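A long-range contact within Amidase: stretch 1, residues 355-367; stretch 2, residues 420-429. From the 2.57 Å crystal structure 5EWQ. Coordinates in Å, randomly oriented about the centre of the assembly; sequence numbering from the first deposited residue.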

ATOM      1  N   GLY A 355      24.452  -8.459  -4.199  1.00 90.03           N
ATOM      2  CA  GLY A 355      25.158  -9.271  -5.172  1.00 74.86           C
ATOM      3  C   GLY A 355      24.418 -10.548  -5.517  1.00 75.10           C
ATOM      4  O   GLY A 355      24.006 -11.297  -4.632  1.00 76.09           O
ATOM      5  N   GLY A 356      24.244 -10.795  -6.811  1.00 74.96           N
ATOM      6  CA  GLY A 356      23.589 -12.003  -7.279  1.00 75.44           C
ATOM      7  C   GLY A 356      22.088 -12.002  -7.063  1.00 78.93           C
ATOM      8  O   GLY A 356      21.411 -12.987  -7.357  1.00 72.02           O
ATOM      9  N   VAL A 357      21.566 -10.894  -6.548  1.00 74.33           N
ATOM     10  CA  VAL A 357      20.135 -10.762  -6.305  1.00 76.29           C
ATOM     11  C   VAL A 357      19.469  -9.997  -7.445  1.00 68.30           C
ATOM     12  O   VAL A 357      19.485  -8.767  -7.476  1.00 68.94           O
ATOM     13  CB  VAL A 357      19.852 -10.050  -4.969  1.00 77.80           C
ATOM     14  CG1 VAL A 357      18.357 -10.008  -4.695  1.00 76.87           C
ATOM     15  CG2 VAL A 357      20.586 -10.748  -3.835  1.00 80.43           C
ATOM     16  N   ASP A 358      18.888 -10.738  -8.382  1.00 65.20           N
ATOM     17  CA  ASP A 358      18.273 -10.142  -9.563  1.00 68.48           C
ATOM     18  C   ASP A 358      16.833  -9.717  -9.290  1.00 73.17           C
ATOM     19  O   ASP A 358      16.150 -10.305  -8.452  1.00 67.29           O
ATOM     20  CB  ASP A 358      18.322 -11.124 -10.736  1.00 77.69           C
ATOM     21  CG  ASP A 358      17.671 -10.571 -11.989  1.00 80.87           C
ATOM     22  OD1 ASP A 358      18.379  -9.938 -12.799  1.00 89.69           O
ATOM     23  OD2 ASP A 358      16.450 -10.771 -12.162  1.00 67.06           O
ATOM     24  N   ASN A 359      16.381  -8.693 -10.006  1.00 71.68           N
ATOM     25  CA  ASN A 359      15.020  -8.193  -9.864  1.00 50.75           C
ATOM     26  C   ASN A 359      14.339  -8.005 -11.218  1.00 50.62           C
ATOM     27  O   ASN A 359      13.181  -8.380 -11.398  1.00 51.51           O
ATOM     28  CB  ASN A 359      15.022  -6.872  -9.093  1.00 57.75           C
ATOM     29  CG  ASN A 359      13.627  -6.420  -8.708  1.00 75.48           C
ATOM     30  OD1 ASN A 359      12.732  -7.238  -8.499  1.00 89.20           O
ATOM     31  ND2 ASN A 359      13.436  -5.108  -8.614  1.00 74.36           N
ATOM     32  N   LEU A 360      15.073  -7.430 -12.167  1.00 53.88           N
ATOM     33  CA  LEU A 360      14.519  -7.082 -13.472  1.00 58.44           C
ATOM     34  C   LEU A 360      14.182  -8.303 -14.325  1.00 62.65           C
ATOM     35  O   LEU A 360      13.082  -8.398 -14.870  1.00 59.42           O
ATOM     36  CB  LEU A 360      15.492  -6.177 -14.231  1.00 60.75           C
ATOM     37  CG  LEU A 360      15.846  -4.854 -13.548  1.00 59.59           C
ATOM     38  CD1 LEU A 360      16.711  -3.993 -14.456  1.00 68.92           C
ATOM     39  CD2 LEU A 360      14.587  -4.108 -13.129  1.00 45.35           C
ATOM     40  N   GLN A 361      15.130  -9.228 -14.445  1.00 67.90           N
ATOM     41  CA  GLN A 361      14.928 -10.431 -15.250  1.00 73.31           C
ATOM     42  C   GLN A 361      13.808 -11.295 -14.681  1.00 66.92           C
ATOM     43  O   GLN A 361      13.097 -11.975 -15.421  1.00 71.73           O
ATOM     44  CB  GLN A 361      16.222 -11.242 -15.343  1.00 74.46           C
ATOM     45  CG  GLN A 361      17.327 -10.565 -16.136  1.00 82.90           C
ATOM     46  CD  GLN A 361      18.567 -11.431 -16.262  1.00 97.57           C
ATOM     47  OE1 GLN A 361      18.660 -12.495 -15.648  1.00101.35           O
ATOM     48  NE2 GLN A 361      19.524 -10.980 -17.064  1.00103.10           N
ATOM     49  N   THR A 362      13.660 -11.263 -13.360  1.00 66.19           N
ATOM     50  CA  THR A 362      12.581 -11.973 -12.687  1.00 56.26           C
ATOM     51  C   THR A 362      11.232 -11.403 -13.116  1.00 49.02           C
ATOM     52  O   THR A 362      10.243 -12.126 -13.228  1.00 48.56           O
ATOM     53  CB  THR A 362      12.721 -11.885 -11.153  1.00 52.23           C
ATOM     54  OG1 THR A 362      14.024 -12.337 -10.762  1.00 55.33           O
ATOM     55  CG2 THR A 362      11.665 -12.735 -10.461  1.00 51.85           C
ATOM     56  N   LEU A 363      11.209 -10.097 -13.366  1.00 47.02           N
ATOM     57  CA  LEU A 363       9.996  -9.405 -13.784  1.00 44.11           C
ATOM     58  C   LEU A 363       9.725  -9.572 -15.277  1.00 44.24           C
ATOM     59  O   LEU A 363       8.584  -9.782 -15.687  1.00 42.86           O
ATOM     60  CB  LEU A 363      10.092  -7.916 -13.443  1.00 50.21           C
ATOM     61  CG  LEU A 363      10.052  -7.537 -11.961  1.00 57.28           C
ATOM     62  CD1 LEU A 363      10.681  -6.173 -11.744  1.00 66.97           C
ATOM     63  CD2 LEU A 363       8.623  -7.541 -11.462  1.00 53.07           C
ATOM     64  N   GLU A 364      10.780  -9.476 -16.082  1.00 54.13           N
ATOM     65  CA  GLU A 364      10.656  -9.510 -17.536  1.00 56.73           C
ATOM     66  C   GLU A 364      10.023 -10.803 -18.042  1.00 54.51           C
ATOM     67  O   GLU A 364       9.207 -10.785 -18.964  1.00 46.57           O
ATOM     68  CB  GLU A 364      12.027  -9.312 -18.189  1.00 67.82           C
ATOM     69  CG  GLU A 364      12.015  -9.411 -19.707  1.00 67.61           C
ATOM     70  CD  GLU A 364      13.363  -9.092 -20.323  1.00 72.29           C
ATOM     71  OE1 GLU A 364      13.725  -9.734 -21.331  1.00 77.64           O
ATOM     72  OE2 GLU A 364      14.059  -8.192 -19.803  1.00 71.84           O
ATOM     73  N   TYR A 365      10.395 -11.923 -17.434  1.00 49.60           N
ATOM     74  CA  TYR A 365       9.863 -13.216 -17.845  1.00 60.88           C
ATOM     75  C   TYR A 365       8.482 -13.482 -17.256  1.00 71.35           C
ATOM     76  O   TYR A 365       7.573 -13.930 -17.956  1.00 77.89           O
ATOM     77  CB  TYR A 365      10.818 -14.342 -17.440  1.00 64.79           C
ATOM     78  CG  TYR A 365      10.233 -15.727 -17.614  1.00 67.25           C
ATOM     79  CD1 TYR A 365      10.265 -16.365 -18.848  1.00 72.52           C
ATOM     80  CD2 TYR A 365       9.645 -16.395 -16.546  1.00 59.31           C
ATOM     81  CE1 TYR A 365       9.729 -17.629 -19.012  1.00 65.80           C
ATOM     82  CE2 TYR A 365       9.106 -17.656 -16.702  1.00 65.80           C
ATOM     83  CZ  TYR A 365       9.151 -18.269 -17.936  1.00 68.03           C
ATOM     84  OH  TYR A 365       8.615 -19.526 -18.092  1.00 68.64           O
ATOM     85  N   GLU A 366       8.331 -13.203 -15.966  1.00 64.85           N
ATOM     86  CA  GLU A 366       7.153 -13.635 -15.222  1.00 51.72           C
ATOM     87  C   GLU A 366       5.917 -12.772 -15.475  1.00 52.74           C
ATOM     88  O   GLU A 366       4.791 -13.246 -15.326  1.00 56.87           O
ATOM     89  CB  GLU A 366       7.467 -13.663 -13.725  1.00 46.89           C
ATOM     90  CG  GLU A 366       6.665 -14.687 -12.943  1.00 51.43           C
ATOM     91  CD  GLU A 366       7.068 -14.750 -11.484  1.00 59.16           C
ATOM     92  OE1 GLU A 366       7.872 -13.899 -11.051  1.00 53.35           O
ATOM     93  OE2 GLU A 366       6.582 -15.653 -10.770  1.00 72.32           O
ATOM     94  N   PHE A 367       6.126 -11.515 -15.854  1.00 48.05           N
ATOM     95  CA  PHE A 367       5.012 -10.595 -16.078  1.00 39.06           C
ATOM     96  C   PHE A 367       4.091 -11.081 -17.191  1.00 43.39           C
ATOM     97  O   PHE A 367       2.873 -11.125 -17.023  1.00 50.17           O
ATOM     98  CB  PHE A 367       5.521  -9.191 -16.408  1.00 37.87           C
ATOM     99  CG  PHE A 367       4.431  -8.225 -16.781  1.00 41.19           C
ATOM    100  CD1 PHE A 367       3.579  -7.717 -15.816  1.00 41.94           C
ATOM    101  CD2 PHE A 367       4.257  -7.829 -18.096  1.00 41.09           C
ATOM    102  CE1 PHE A 367       2.574  -6.829 -16.154  1.00 31.38           C
ATOM    103  CE2 PHE A 367       3.254  -6.942 -18.441  1.00 38.42           C
ATOM    104  CZ  PHE A 367       2.411  -6.442 -17.468  1.00 31.12           C
ATOM    105  N   GLU A 420      16.125 -20.608 -17.207  1.00 81.64           N
ATOM    106  CA  GLU A 420      16.929 -19.450 -16.841  1.00 81.57           C
ATOM    107  C   GLU A 420      16.248 -18.643 -15.741  1.00 88.06           C
ATOM    108  O   GLU A 420      16.913 -18.007 -14.925  1.00 90.24           O
ATOM    109  CB  GLU A 420      17.185 -18.565 -18.063  1.00 79.35           C
ATOM    110  N   PHE A 421      14.920 -18.679 -15.722  1.00 79.45           N
ATOM    111  CA  PHE A 421      14.147 -17.925 -14.740  1.00 83.02           C
ATOM    112  C   PHE A 421      14.200 -18.559 -13.354  1.00 81.97           C
ATOM    113  O   PHE A 421      14.583 -17.907 -12.382  1.00 77.27           O
ATOM    114  CB  PHE A 421      12.692 -17.796 -15.194  1.00 74.27           C
ATOM    115  CG  PHE A 421      11.768 -17.289 -14.124  1.00 65.63           C
ATOM    116  CD1 PHE A 421      11.766 -15.950 -13.768  1.00 65.83           C
ATOM    117  CD2 PHE A 421      10.894 -18.149 -13.478  1.00 60.88           C
ATOM    118  CE1 PHE A 421      10.916 -15.481 -12.785  1.00 58.54           C
ATOM    119  CE2 PHE A 421      10.042 -17.687 -12.495  1.00 60.00           C
ATOM    120  CZ  PHE A 421      10.052 -16.351 -12.148  1.00 62.56           C
ATOM    121  N   GLU A 422      13.810 -19.827 -13.269  1.00 82.38           N
ATOM    122  CA  GLU A 422      13.737 -20.524 -11.988  1.00 79.20           C
ATOM    123  C   GLU A 422      15.108 -20.679 -11.335  1.00 80.32           C
ATOM    124  O   GLU A 422      15.207 -20.853 -10.120  1.00 77.25           O
ATOM    125  CB  GLU A 422      13.086 -21.897 -12.165  1.00 82.73           C
ATOM    126  CG  GLU A 422      11.615 -21.839 -12.544  1.00 90.93           C
ATOM    127  CD  GLU A 422      10.971 -23.212 -12.604  1.00 96.13           C
ATOM    128  OE1 GLU A 422      11.709 -24.219 -12.569  1.00 87.98           O
ATOM    129  OE2 GLU A 422       9.727 -23.283 -12.682  1.00102.93           O
ATOM    130  N   LYS A 423      16.161 -20.613 -12.143  1.00 91.70           N
ATOM    131  CA  LYS A 423      17.523 -20.697 -11.630  1.00104.98           C
ATOM    132  C   LYS A 423      17.949 -19.374 -11.002  1.00 97.09           C
ATOM    133  O   LYS A 423      18.619 -19.350  -9.970  1.00101.40           O
ATOM    134  CB  LYS A 423      18.496 -21.089 -12.745  1.00111.27           C
ATOM    135  N   VAL A 424      17.555 -18.273 -11.637  1.00 82.37           N
ATOM    136  CA  VAL A 424      17.868 -16.940 -11.138  1.00 75.92           C
ATOM    137  C   VAL A 424      17.127 -16.662  -9.831  1.00 72.08           C
ATOM    138  O   VAL A 424      17.705 -16.133  -8.880  1.00 76.07           O
ATOM    139  CB  VAL A 424      17.518 -15.855 -12.180  1.00 68.94           C
ATOM    140  CG1 VAL A 424      17.397 -14.491 -11.525  1.00 65.95           C
ATOM    141  CG2 VAL A 424      18.561 -15.828 -13.286  1.00 71.41           C
ATOM    142  N   VAL A 425      15.851 -17.033  -9.790  1.00 67.77           N
ATOM    143  CA  VAL A 425      15.038 -16.876  -8.589  1.00 65.98           C
ATOM    144  C   VAL A 425      15.626 -17.667  -7.424  1.00 81.97           C
ATOM    145  O   VAL A 425      15.655 -17.191  -6.287  1.00 80.42           O
ATOM    146  CB  VAL A 425      13.583 -17.328  -8.834  1.00 64.58           C
ATOM    147  CG1 VAL A 425      12.772 -17.250  -7.550  1.00 62.83           C
ATOM    148  CG2 VAL A 425      12.944 -16.484  -9.926  1.00 61.10           C
ATOM    149  N   GLN A 426      16.104 -18.872  -7.718  1.00 88.76           N
ATOM    150  CA  GLN A 426      16.712 -19.735  -6.709  1.00 93.04           C
ATOM    151  C   GLN A 426      17.948 -19.096  -6.082  1.00 82.16           C
ATOM    152  O   GLN A 426      18.058 -19.010  -4.858  1.00 78.72           O
ATOM    153  CB  GLN A 426      17.081 -21.088  -7.321  1.00107.45           C
ATOM    154  CG  GLN A 426      17.907 -21.989  -6.410  1.00119.54           C
ATOM    155  CD  GLN A 426      17.107 -22.552  -5.250  1.00122.70           C
ATOM    156  OE1 GLN A 426      15.882 -22.441  -5.211  1.00121.65           O
ATOM    157  NE2 GLN A 426      17.800 -23.167  -4.299  1.00125.70           N
ATOM    158  N   THR A 427      18.872 -18.648  -6.926  1.00 78.35           N
ATOM    159  CA  THR A 427      20.116 -18.048  -6.457  1.00 80.70           C
ATOM    160  C   THR A 427      19.873 -16.720  -5.746  1.00 83.05           C
ATOM    161  O   THR A 427      20.591 -16.369  -4.811  1.00 77.40           O
ATOM    162  CB  THR A 427      21.103 -17.818  -7.617  1.00 85.07           C
ATOM    163  OG1 THR A 427      20.508 -16.951  -8.592  1.00 89.97           O
ATOM    164  CG2 THR A 427      21.469 -19.139  -8.277  1.00 84.89           C
ATOM    165  N   SER A 428      18.858 -15.987  -6.192  1.00 76.34           N
ATOM    166  CA  SER A 428      18.545 -14.684  -5.616  1.00 69.27           C
ATOM    167  C   SER A 428      17.999 -14.807  -4.197  1.00 68.87           C
ATOM    168  O   SER A 428      18.385 -14.046  -3.309  1.00 68.53           O
ATOM    169  CB  SER A 428      17.542 -13.936  -6.497  1.00 73.31           C
ATOM    170  OG  SER A 428      18.074 -13.701  -7.788  1.00 79.20           O
ATOM    171  N   GLN A 429      17.102 -15.766  -3.990  1.00 72.79           N
ATOM    172  CA  GLN A 429      16.496 -15.973  -2.679  1.00 80.96           C
ATOM    173  C   GLN A 429      17.525 -16.422  -1.647  1.00 83.07           C
ATOM    174  O   GLN A 429      17.516 -15.954  -0.510  1.00 81.63           O
ATOM    175  CB  GLN A 429      15.363 -17.000  -2.761  1.00 87.45           C
ATOM    176  CG  GLN A 429      14.131 -16.517  -3.511  1.00 93.73           C
ATOM    177  CD  GLN A 429      12.968 -17.484  -3.398  1.00 96.49           C
ATOM    178  OE1 GLN A 429      12.970 -18.381  -2.555  1.00 97.35           O
ATOM    179  NE2 GLN A 429      11.967 -17.307  -4.252  1.00 96.61           N
TER

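Residues 355-367 of this amidase run from a loop into a helix that begins at L360, and they pack against a second helix, 420-429, with every touching pair at least 55 residues apart in sequence. The two helices run roughly antiparallel, at 143° between their N-to-C directions, and their axes approach to 9.8 Å. The backbones come closest at the loop, where the CA atoms of V357 and S428 lie 4.3 Å apart; between the CA atoms of T362 and F421 the spacing is 6.5 Å. Together the stretches bury 461 Å², and F421, S428 and V424 contribute most from the second helix.

F421 covers the largest area, 114 Å². With chi1 in the t well, its ring reaches the first helix and meets T362, Y365 and E366, residues within about one helical turn of each other. Y365 CD2 sits over one face of the F421 ring, 3.3 Å from F421 CG, while F421 CB lies over a face of the Y365 ring, 4.0 Å from its centroid, in a CH-pi contact. The ring planes are inclined at 32° with centroids 4.8 Å apart, an oblique pairing. At the edge of the F421 ring, CE1 is 3.5 Å from T362 O, so the weakly positive hydrogen on CE1 faces a carbonyl oxygen; T362 CG2 adds a methyl contact to the same CE1 at 3.7 Å. E366 CD approaches F421 CZ to 3.5 Å, and both carboxylate oxygens of E366 are hydrogen-bonded elsewhere in the structure.

S428 makes the one hydrogen bond across the contact. D358 N donates to S428 OG at 3.1 Å with an angle of 158° at the hydrogen. The same hydroxyl donates to V424 O, 2.7 Å from S428 OG, within its own helix. Acting as acceptor and donor at once, it ties the loop's backbone to the helix, and its m rotamer places OG where both bonds can form. V357 packs beside it, its CA 3.9 Å from S428 OG.

V424, one turn before S428, supplies an apolar surface between the S428 hydrogen bond and the F421 ring. Its CG1 lies 3.6 Å from D358 CB and 4.1 Å from T362 OG1, and its CG2 is 4.1 Å from Q361 OE1. D358 is held in place by its carboxylate: OD2 accepts from T362 N at 3.1 Å and from T362 OG1 at 3.2 Å, bracing the loop against the first turn of the helix. T362 CG2 also touches V425 CG2 at 4.0 Å.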